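Side-chain contacts in 26S proteasome regulatory subunit rpn10 (Schizosaccharomyces pombe, PDB 2X5N), which protects ubiquitin chains against disassembly by deubiquitinating enzymes and thereby promotes protein degradation by the 26S proteasome: residues 36-39 / 40-44; 84-87 / 88-92; 174-177 / 178-181. All blocks are in the same frame, centred on the assembly; numbering follows the deposited sequence. Where two conformers were deposited one is given.

Contact 1 (36-39 / 40-44)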
loop_
_atom_site.group_PDB
_atom_site.type_symbol
_atom_site.label_atom_id
_atom_site.label_comp_id
_atom_site.label_asym_id
_atom_site.label_seq_id
_atom_site.Cartn_x
_atom_site.Cartn_y
_atom_site.Cartn_z
ATOM N N PHE A 36 6.529 -7.007 0.464
ATOM C CA PHE A 36 7.935 -6.820 0.119
ATOM C C PHE A 36 8.598 -8.043 -0.448
ATOM O O PHE A 36 9.199 -8.044 -1.518
ATOM C CB PHE A 36 8.704 -6.152 1.252
ATOM C CG PHE A 36 10.107 -5.768 0.929
ATOM C CD1 PHE A 36 10.416 -4.447 0.625
ATOM C CD2 PHE A 36 11.137 -6.696 0.966
ATOM C CE1 PHE A 36 11.723 -4.056 0.392
ATOM C CE2 PHE A 36 12.450 -6.301 0.707
ATOM C CZ PHE A 36 12.729 -4.991 0.428
ATOM N N ASN A 37 8.457 -9.125 0.304
ATOM C CA ASN A 37 9.051 -10.390 -0.100
ATOM C C ASN A 37 8.406 -10.939 -1.351
ATOM O O ASN A 37 9.095 -11.483 -2.194
ATOM C CB ASN A 37 8.988 -11.415 1.046
ATOM C CG ASN A 37 10.009 -11.129 2.131
ATOM O OD1 ASN A 37 10.864 -10.233 1.996
ATOM N ND2 ASN A 37 9.912 -11.865 3.226
ATOM N N GLN A 38 7.103 -10.762 -1.520
ATOM C CA GLN A 38 6.460 -11.168 -2.773
ATOM C C GLN A 38 7.156 -10.475 -3.954
ATOM O O GLN A 38 7.522 -11.119 -4.947
ATOM C CB GLN A 38 4.959 -10.842 -2.737
ATOM C CG GLN A 38 4.133 -11.317 -3.945
ATOM C CD GLN A 38 4.149 -10.349 -5.121
ATOM O OE1 GLN A 38 3.701 -9.211 -5.011
ATOM N NE2 GLN A 38 4.667 -10.804 -6.266
ATOM N N LYS A 39 7.338 -9.156 -3.868
ATOM C CA LYS A 39 7.963 -8.404 -4.945
ATOM C C LYS A 39 9.422 -8.837 -5.167
ATOM O O LYS A 39 9.845 -9.068 -6.289
ATOM C CB LYS A 39 7.902 -6.907 -4.647
ATOM C CG LYS A 39 6.489 -6.374 -4.511
ATOM C CD LYS A 39 5.647 -6.702 -5.739
ATOM C CE LYS A 39 4.230 -6.201 -5.568
ATOM N NZ LYS A 39 3.326 -6.849 -6.556
ATOM N N ILE A 40 10.193 -8.959 -4.092
ATOM C CA ILE A 40 11.604 -9.259 -4.216
ATOM C C ILE A 40 11.795 -10.653 -4.790
ATOM O O ILE A 40 12.733 -10.913 -5.541
ATOM C CB ILE A 40 12.308 -9.092 -2.831
ATOM C CG1 ILE A 40 12.955 -7.718 -2.733
ATOM C CG2 ILE A 40 13.351 -10.187 -2.575
ATOM C CD1 ILE A 40 12.045 -6.620 -2.975
ATOM N N ASN A 41 10.872 -11.549 -4.473
ATOM C CA ASN A 41 10.965 -12.913 -4.971
ATOM C C ASN A 41 10.405 -13.094 -6.391
ATOM O O ASN A 41 10.618 -14.148 -6.994
ATOM C CB ASN A 41 10.270 -13.873 -3.986
ATOM C CG ASN A 41 11.020 -13.993 -2.650
ATOM O OD1 ASN A 41 12.231 -13.765 -2.581
ATOM N ND2 ASN A 41 10.308 -14.364 -1.595
ATOM N N ASP A 42 9.703 -12.089 -6.923
ATOM C CA ASP A 42 9.082 -12.206 -8.247
ATOM C C ASP A 42 10.076 -12.021 -9.383
ATOM O O ASP A 42 9.911 -12.595 -10.462
ATOM C CB ASP A 42 7.913 -11.225 -8.412
ATOM C CG ASP A 42 6.737 -11.838 -9.171
ATOM O OD1 ASP A 42 6.356 -12.981 -8.841
ATOM O OD2 ASP A 42 6.150 -11.173 -10.064
ATOM N N ASN A 43 11.075 -11.180 -9.159
ATOM C CA ASN A 43 12.051 -10.839 -10.180
ATOM C C ASN A 43 13.255 -10.281 -9.445
ATOM O O ASN A 43 13.094 -9.488 -8.537
ATOM C CB ASN A 43 11.450 -9.810 -11.137
ATOM C CG ASN A 43 12.353 -9.505 -12.316
ATOM O OD1 ASN A 43 13.472 -9.025 -12.152
ATOM N ND2 ASN A 43 11.868 -9.783 -13.515
ATOM N N PRO A 44 14.471 -10.704 -9.815
ATOM C CA PRO A 44 15.702 -10.209 -9.193
ATOM C C PRO A 44 16.003 -8.734 -9.162
ATOM O O PRO A 44 16.838 -8.240 -8.417
ATOM C CB PRO A 44 16.802 -11.148 -9.690
ATOM C CG PRO A 44 16.293 -11.549 -11.034
ATOM C CD PRO A 44 14.776 -11.639 -10.912
HETATM O O HOH W 1 6.435 -13.391 -6.043
HETATM O O HOH W 2 5.642 -8.860 -8.420
#
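In the final turns of helix 24-42, F36 and I40 show how residues four apart on a helix can share one apolar face. The I40 CD1 methyl lies over a face of the F36 ring, 3.9 Å from the ring centroid and 18° off its normal, a CH-pi contact. It sits toward the rim; of the ring atoms, F36 CE2 is nearest to I40 CD1, at 3.7 Å. With CG opposite the backbone N (chi1 -173°), the F36 ring swings alongside its own carbonyl carbon and meets I40 one turn on. The backbone links the same two residues, I40 N donating to F36 O at 2.9 Å. The helix joins strand 3-9 to strand 47-52 in a beta-alpha-beta unit of the von Willebrand A fold, and F36, K39 and I40 all touch C48. F36 also makes edge-to-face contacts with Y68 and F71, so an alanine here would probably leave a gap beside those rings and deprive I40 CD1 of its aromatic face. The polar side works differently. K39 NZ donates to an in-plane lone pair of Q38 OE1 at 2.8 Å. Outside the two segments, the same ammonium forms a salt bridge with E3. Q38 NE2 reaches D42 through water: one molecule bridges to OD1 and a second to OD2, while the amide and carboxylate planes stand 76° apart. D42 OD2 is additionally hydrogen-bonded to V1 N.

Contact 2 (84-87 / 88-92)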
loop_
_atom_site.group_PDB
_atom_site.type_symbol
_atom_site.label_atom_id
_atom_site.label_comp_id
_atom_site.label_asym_id
_atom_site.label_seq_id
_atom_site.Cartn_x
_atom_site.Cartn_y
_atom_site.Cartn_z
ATOM N N ALA A 84 -5.004 10.825 8.048
ATOM C CA ALA A 84 -4.536 10.185 6.831
ATOM C C ALA A 84 -4.873 11.055 5.634
ATOM O O ALA A 84 -5.962 11.637 5.565
ATOM C CB ALA A 84 -5.178 8.831 6.686
ATOM N N LYS A 85 -3.959 11.071 4.672
ATOM C CA LYS A 85 -4.103 11.852 3.454
ATOM C C LYS A 85 -3.917 10.931 2.265
ATOM O O LYS A 85 -2.871 10.927 1.625
ATOM C CB LYS A 85 -3.035 12.936 3.430
ATOM C CG LYS A 85 -3.036 13.811 4.674
ATOM C CD LYS A 85 -4.236 14.696 4.685
ATOM C CE LYS A 85 -4.185 15.675 5.845
ATOM N NZ LYS A 85 -5.273 16.683 5.713
ATOM N N PHE A 86 -4.956 10.163 1.964
ATOM C CA PHE A 86 -4.886 9.113 0.955
ATOM C C PHE A 86 -4.506 9.643 -0.435
ATOM O O PHE A 86 -3.541 9.178 -1.054
ATOM C CB PHE A 86 -6.218 8.369 0.877
ATOM C CG PHE A 86 -6.252 7.335 -0.205
ATOM C CD1 PHE A 86 -5.617 6.113 -0.049
ATOM C CD2 PHE A 86 -6.928 7.571 -1.393
ATOM C CE1 PHE A 86 -5.631 5.160 -1.066
ATOM C CE2 PHE A 86 -6.961 6.615 -2.400
ATOM C CZ PHE A 86 -6.314 5.420 -2.227
ATOM N N GLY A 87 -5.246 10.634 -0.930
ATOM C CA GLY A 87 -4.980 11.140 -2.272
ATOM C C GLY A 87 -3.603 11.790 -2.398
ATOM O O GLY A 87 -2.890 11.584 -3.374
ATOM N N ASP A 88 -3.223 12.599 -1.419
ATOM C CA ASP A 88 -1.872 13.159 -1.425
ATOM C C ASP A 88 -0.846 12.038 -1.470
ATOM O O ASP A 88 0.159 12.137 -2.171
ATOM C CB ASP A 88 -1.609 14.015 -0.180
ATOM C CG ASP A 88 -2.288 15.361 -0.218
ATOM O OD1 ASP A 88 -2.706 15.836 -1.283
ATOM O OD2 ASP A 88 -2.349 15.996 0.843
ATOM N N GLY A 89 -1.078 10.965 -0.705
ATOM C CA GLY A 89 -0.146 9.848 -0.674
ATOM C C GLY A 89 0.012 9.174 -2.029
ATOM O O GLY A 89 1.141 8.916 -2.448
ATOM N N ILE A 90 -1.078 8.861 -2.711
ATOM C CA ILE A 90 -0.917 8.157 -3.967
ATOM C C ILE A 90 -0.390 9.086 -5.069
ATOM O O ILE A 90 0.193 8.612 -6.039
ATOM C CB ILE A 90 -2.197 7.421 -4.409
ATOM C CG1 ILE A 90 -3.333 8.413 -4.627
ATOM C CG2 ILE A 90 -2.585 6.346 -3.390
ATOM C CD1 ILE A 90 -4.602 7.777 -5.235
ATOM N N GLN A 91 -0.546 10.401 -4.910
ATOM C CA GLN A 91 0.107 11.336 -5.831
ATOM C C GLN A 91 1.618 11.418 -5.591
ATOM O O GLN A 91 2.409 11.334 -6.528
ATOM C CB GLN A 91 -0.550 12.705 -5.726
ATOM C CG GLN A 91 -1.935 12.733 -6.281
ATOM C CD GLN A 91 -2.534 14.114 -6.271
ATOM O OE1 GLN A 91 -2.144 14.975 -5.482
ATOM N NE2 GLN A 91 -3.498 14.340 -7.162
ATOM N N ILE A 92 2.022 11.556 -4.328
ATOM C CA ILE A 92 3.434 11.593 -3.991
ATOM C C ILE A 92 4.114 10.280 -4.392
ATOM O O ILE A 92 5.252 10.268 -4.863
ATOM C CB ILE A 92 3.621 11.907 -2.512
ATOM C CG1 ILE A 92 3.196 13.357 -2.214
ATOM C CG2 ILE A 92 5.062 11.688 -2.070
ATOM C CD1 ILE A 92 3.037 13.666 -0.735
#
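I90 packs on F86 across the first turn of helix 86-98, a useful example of a branched side chain offering two methyls to one ring. I90 was deposited in two conformers, and the details here hold for the one given. Its CB stands 4.0 Å from F86 O, the carbonyl that accepts a hydrogen bond from I90 N. From CB the chain divides. CG1 falls between the backbone N and the carbonyl carbon (chi1 62°), a setting that brings it within 3.4 Å of G87 O. The other branch, CG2, lies over a face of the F86 ring in a CH-pi contact, 4.3 Å from the centroid and 24° off the normal, displaced toward the rim near CE1 and CZ. At the tip, I90 CD1 comes to 3.9 Å from F86 CE2, so the two methyls approach neighbouring parts of the ring and meet at CZ, while the side chains run at a slant to each other.

K85 occupies the N-cap position. Its carbonyl O accepts from G89 N at 2.9 Å, whereas its CB packs at 4.0 Å against D88 CB; the ammonium and carboxylate are not in contact. Two residues on, G87 O accepts from Q91 N, and Q91 CG leans against the same oxygen. G87 N is held in turn by the E119 carboxylate. Outward from the helix, F86 packs on L124 of helix 121-133 and I140 of strand 136-143, while I90 touches L127 and I138 of those same two elements.

Contact 3 (174-177 / 178-181)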
loop_
_atom_site.group_PDB
_atom_site.type_symbol
_atom_site.label_atom_id
_atom_site.label_comp_id
_atom_site.label_asym_id
_atom_site.label_seq_id
_atom_site.Cartn_x
_atom_site.Cartn_y
_atom_site.Cartn_z
ATOM N N PRO A 174 -10.134 -12.572 14.760
ATOM C CA PRO A 174 -9.041 -13.211 15.489
ATOM C C PRO A 174 -7.747 -13.622 14.818
ATOM O O PRO A 174 -6.728 -13.911 15.452
ATOM C CB PRO A 174 -9.721 -14.206 16.439
ATOM C CG PRO A 174 -11.204 -14.215 16.002
ATOM C CD PRO A 174 -11.306 -13.456 14.702
ATOM N N GLN A 175 -7.838 -13.695 13.493
ATOM C CA GLN A 175 -6.728 -14.169 12.673
ATOM C C GLN A 175 -5.822 -12.998 12.333
ATOM O O GLN A 175 -6.174 -11.857 12.555
ATOM C CB GLN A 175 -7.233 -14.881 11.418
ATOM C CG GLN A 175 -8.078 -16.123 11.762
ATOM C CD GLN A 175 -8.225 -17.106 10.616
ATOM O OE1 GLN A 175 -7.883 -16.815 9.474
ATOM N NE2 GLN A 175 -8.746 -18.287 10.924
ATOM N N LEU A 176 -4.649 -13.293 11.799
ATOM C CA LEU A 176 -3.655 -12.268 11.540
ATOM C C LEU A 176 -3.807 -11.663 10.165
ATOM O O LEU A 176 -3.958 -12.381 9.172
ATOM C CB LEU A 176 -2.257 -12.845 11.656
ATOM C CG LEU A 176 -1.935 -13.483 13.015
ATOM C CD1 LEU A 176 -0.476 -13.881 13.079
ATOM C CD2 LEU A 176 -2.290 -12.537 14.155
ATOM N N LEU A 177 -3.767 -10.339 10.101
ATOM C CA LEU A 177 -3.943 -9.660 8.833
ATOM C C LEU A 177 -2.959 -10.143 7.785
ATOM O O LEU A 177 -3.321 -10.339 6.631
ATOM C CB LEU A 177 -3.801 -8.155 9.048
ATOM C CG LEU A 177 -3.978 -7.256 7.804
ATOM C CD1 LEU A 177 -5.370 -7.413 7.196
ATOM C CD2 LEU A 177 -3.699 -5.822 8.147
ATOM N N SER A 178 -1.711 -10.334 8.183
ATOM C CA SER A 178 -0.695 -10.741 7.222
ATOM C C SER A 178 -1.046 -12.081 6.592
ATOM O O SER A 178 -0.888 -12.267 5.396
ATOM C CB SER A 178 0.686 -10.785 7.876
ATOM O OG SER A 178 0.705 -11.677 8.977
ATOM N N ASP A 179 -1.539 -13.016 7.395
ATOM C CA ASP A 179 -1.940 -14.320 6.880
ATOM C C ASP A 179 -3.112 -14.170 5.924
ATOM O O ASP A 179 -3.134 -14.775 4.863
ATOM C CB ASP A 179 -2.313 -15.267 8.023
ATOM C CG ASP A 179 -1.112 -15.645 8.881
ATOM O OD1 ASP A 179 0.002 -15.729 8.335
ATOM O OD2 ASP A 179 -1.278 -15.845 10.095
ATOM N N LEU A 180 -4.104 -13.387 6.316
ATOM C CA LEU A 180 -5.282 -13.182 5.474
ATOM C C LEU A 180 -4.934 -12.517 4.144
ATOM O O LEU A 180 -5.405 -12.938 3.097
ATOM C CB LEU A 180 -6.324 -12.381 6.245
ATOM C CG LEU A 180 -6.911 -13.162 7.424
ATOM C CD1 LEU A 180 -7.648 -12.225 8.366
ATOM C CD2 LEU A 180 -7.849 -14.264 6.919
ATOM N N VAL A 181 -4.092 -11.493 4.169
ATOM C CA VAL A 181 -3.662 -10.865 2.925
ATOM C C VAL A 181 -2.773 -11.821 2.106
ATOM O O VAL A 181 -2.802 -11.824 0.872
ATOM C CB VAL A 181 -2.967 -9.515 3.173
ATOM C CG1 VAL A 181 -2.547 -8.898 1.861
ATOM C CG2 VAL A 181 -3.901 -8.557 3.929
HETATM O O HOH W 3 -3.842 -16.022 11.096
#
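L177 and V181 touch at the start of helix 177-182, the last helix of this von Willebrand A fold, where the chain leaves a loop and enters its first turn. Their side chains lie parallel in sense, side by side, with L177 CD1 3.8 Å from V181 CG2. L177 holds CG opposite its backbone N (chi1 -179°), which lays the branch beside its own carbonyl carbon and brings CD1 to the valine one turn on. The same V181 methyl, CG2, also rests 3.3 Å from L177 O, the acceptor for V181 N.

On another side of the turn, L176 is the N-cap residue and D179 stands three positions later. A capping box would have the D179 side chain bind L176 N directly; here a water fills that place, accepting from L176 N at 2.9 Å and donating to D179 OD2. The carboxylate also runs alongside the leucine, D179 OD2 coming to 3.5 Å from L176 CB, and its negative charge near the helix start is likely to suit the local dipole. L176 O accepts from L180 N, a nearly straight bond of 168°. Beyond it, L180 CD2 meets Q175 OE1 at 3.6 Å, the two side chains crossing at about a right angle.

The next shell sets the apolar pair in place. L177 packs on A27 and T31 of helix 24-42, on I143 of strand 136-143 and on I170 of strand 166-170, while V181 touches M34 and I141. At the two ends of the region serine hydroxyls join the backbone: S173 OG is hydrogen-bonded to Q175 N, and S184 OG to V181 O.

How the contacts relate
Followed from the N terminus, the three contacts come in series; none nests in or crosses another, and each is local, joining side chains three to five residues apart. Contact 1 falls at the end of helix 24-42, before strand 47-52. Contact 2 opens helix 86-98, ahead of strand 106-113, and contact 3 opens helix 177-182 after strand 166-170. Contact 2 lies across the chain's centre from both others, with centres about 25 Å away from each. Contacts 1 and 3 come within about 8 Å at their nearest atoms without touching, yet share helix 24-42, whose T31 and M34 receive contact 3. Strand 136-143 is likewise common to contacts 2 and 3.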